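Local atomic coordinates of alpha-1,6-mannanase (Bacteroides thetaiotaomicron, PDB entry 4V1S), a protein that belongs to glycoside hydrolase family 76 and probably hydrolyses alpha-1,6-mannosidic linkages in mannan as part of polysaccharide utilisation. Residues Gly151-Tyr156 and Met213-Ile218. Numbering follows the deposited sequence.
Sequences GLCDAY and MKLYEI
Lys214 reaches across to Asp154 and closes a salt bridge, its NZ giving a hydrogen bond of 2.7 Å to OD1. The carboxylate receives it on the syn lone pair of OD1, the side facing its other oxygen, and OD2 stays 3.4 Å from the same NZ, so one oxygen carries the bond. The two side chains meet at about a right angle. Lys214 runs extended as far as CE and then bends (chi4 -77°), which swings NZ round to the acid. An alanine in place of Asp154 would probably leave the Lys214 ammonium without this counter-charge and its end freer to turn.

Apart from the ion pair, the contact is apolar. Cys153 lays its SG 3.7 Å from CG of Leu215, while its CB lies 4.0 Å from CB of Lys214. The segments belong to helices 142-159 and 202-219 of an (alpha/alpha)6 barrel of the six-hairpin glycosidase type, as in GH76 enzymes. The axes of Gly151-Tyr156 and Met213-Ile218 run roughly parallel, 28° apart, and approach to 10.0 Å, consistent with neighbours in one layer of the barrel. Helix 162-177, which falls between them in the chain, touches both, Tyr156 resting on Leu165 and Leu215 on Leu172.

Toward the C-terminal ends, Ile218 packs against the Tyr156 ring, its CG2 3.9 Å from CE2 and its CD1 4.0 Å from CD2. Within the helices, Tyr156 N bonds to Leu152 O and Ile218 N to Lys214 O. Threonine hydroxyls pair with two further carbonyls, Thr159 with that of Ala155 and Thr219 with that of Leu215, while Glu217 forms a salt bridge to Lys276.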
# COMPACT_ATOMS: atom_id res chain seq x y z
N GLY A 151 7.32 -1.11 1.27
CA GLY A 151 8.01 -0.97 -0.03
C GLY A 151 9.53 -1.15 0.14
O GLY A 151 10.16 -1.80 -0.70
N LEU A 152 10.10 -0.56 1.20
CA LEU A 152 11.55 -0.67 1.41
C LEU A 152 11.98 -2.09 1.76
O LEU A 152 13.05 -2.53 1.33
CB LEU A 152 12.04 0.35 2.43
CG LEU A 152 11.78 1.82 2.05
CD1 LEU A 152 12.11 2.72 3.24
CD2 LEU A 152 12.64 2.19 0.84
N CYS A 153 11.16 -2.82 2.51
CA CYS A 153 11.43 -4.23 2.76
C CYS A 153 11.46 -4.98 1.44
O CYS A 153 12.37 -5.78 1.19
CB CYS A 153 10.39 -4.87 3.68
SG CYS A 153 10.46 -4.40 5.41
N ASP A 154 10.46 -4.75 0.60
CA ASP A 154 10.41 -5.44 -0.69
C ASP A 154 11.58 -5.03 -1.61
O ASP A 154 12.11 -5.86 -2.34
CB ASP A 154 9.04 -5.18 -1.36
CG ASP A 154 7.91 -5.93 -0.65
OD1 ASP A 154 8.19 -6.97 -0.03
OD2 ASP A 154 6.74 -5.50 -0.73
N ALA A 155 11.98 -3.75 -1.54
CA ALA A 155 13.11 -3.26 -2.31
C ALA A 155 14.41 -3.96 -1.88
O ALA A 155 15.23 -4.36 -2.72
CB ALA A 155 13.24 -1.75 -2.18
N TYR A 156 14.58 -4.10 -0.57
CA TYR A 156 15.70 -4.88 -0.03
C TYR A 156 15.66 -6.35 -0.48
O TYR A 156 16.66 -6.91 -0.90
CB TYR A 156 15.73 -4.81 1.51
CG TYR A 156 16.74 -5.76 2.10
CD1 TYR A 156 18.10 -5.48 2.06
CD2 TYR A 156 16.35 -6.97 2.62
CE1 TYR A 156 19.03 -6.39 2.55
CE2 TYR A 156 17.26 -7.87 3.11
CZ TYR A 156 18.60 -7.58 3.07
OH TYR A 156 19.49 -8.50 3.60
N MET A 213 5.85 -8.06 10.05
CA MET A 213 5.96 -9.42 9.54
C MET A 213 7.03 -9.55 8.45
O MET A 213 7.78 -10.55 8.42
CB MET A 213 4.61 -9.95 9.08
CG MET A 213 3.62 -10.14 10.22
SD MET A 213 4.27 -11.09 11.64
CE MET A 213 4.84 -12.58 10.83
N LYS A 214 7.14 -8.54 7.60
CA LYS A 214 8.17 -8.54 6.57
C LYS A 214 9.55 -8.46 7.19
O LYS A 214 10.46 -9.21 6.80
CB LYS A 214 7.93 -7.45 5.52
CG LYS A 214 6.74 -7.72 4.61
CD LYS A 214 6.47 -6.63 3.59
CE LYS A 214 5.55 -7.16 2.50
NZ LYS A 214 6.28 -8.03 1.55
N LEU A 215 9.71 -7.59 8.18
CA LEU A 215 10.99 -7.49 8.88
C LEU A 215 11.31 -8.72 9.77
O LEU A 215 12.49 -9.09 9.93
CB LEU A 215 11.10 -6.18 9.65
CG LEU A 215 11.70 -5.06 8.79
CD1 LEU A 215 11.42 -3.70 9.39
CD2 LEU A 215 13.21 -5.25 8.61
N TYR A 216 10.27 -9.35 10.32
CA TYR A 216 10.46 -10.61 11.03
C TYR A 216 11.06 -11.65 10.10
O TYR A 216 12.00 -12.36 10.46
CB TYR A 216 9.14 -11.13 11.62
CG TYR A 216 9.28 -12.48 12.23
CD1 TYR A 216 10.08 -12.66 13.36
CD2 TYR A 216 8.67 -13.59 11.67
CE1 TYR A 216 10.25 -13.92 13.91
CE2 TYR A 216 8.82 -14.85 12.22
CZ TYR A 216 9.60 -15.01 13.35
OH TYR A 216 9.78 -16.25 13.91
N GLU A 217 10.50 -11.77 8.90
CA GLU A 217 10.99 -12.75 7.95
C GLU A 217 12.45 -12.46 7.58
O GLU A 217 13.26 -13.38 7.49
CB GLU A 217 10.09 -12.78 6.72
CG GLU A 217 8.73 -13.39 7.01
CD GLU A 217 7.86 -13.61 5.79
OE1 GLU A 217 8.26 -13.20 4.65
OE2 GLU A 217 6.75 -14.18 5.97
N ILE A 218 12.78 -11.19 7.41
CA ILE A 218 14.14 -10.81 7.05
C ILE A 218 15.13 -11.02 8.20
O ILE A 218 16.22 -11.60 8.01
CB ILE A 218 14.20 -9.34 6.56
CG1 ILE A 218 13.50 -9.24 5.20
CG2 ILE A 218 15.63 -8.83 6.47
CD1 ILE A 218 13.08 -7.83 4.82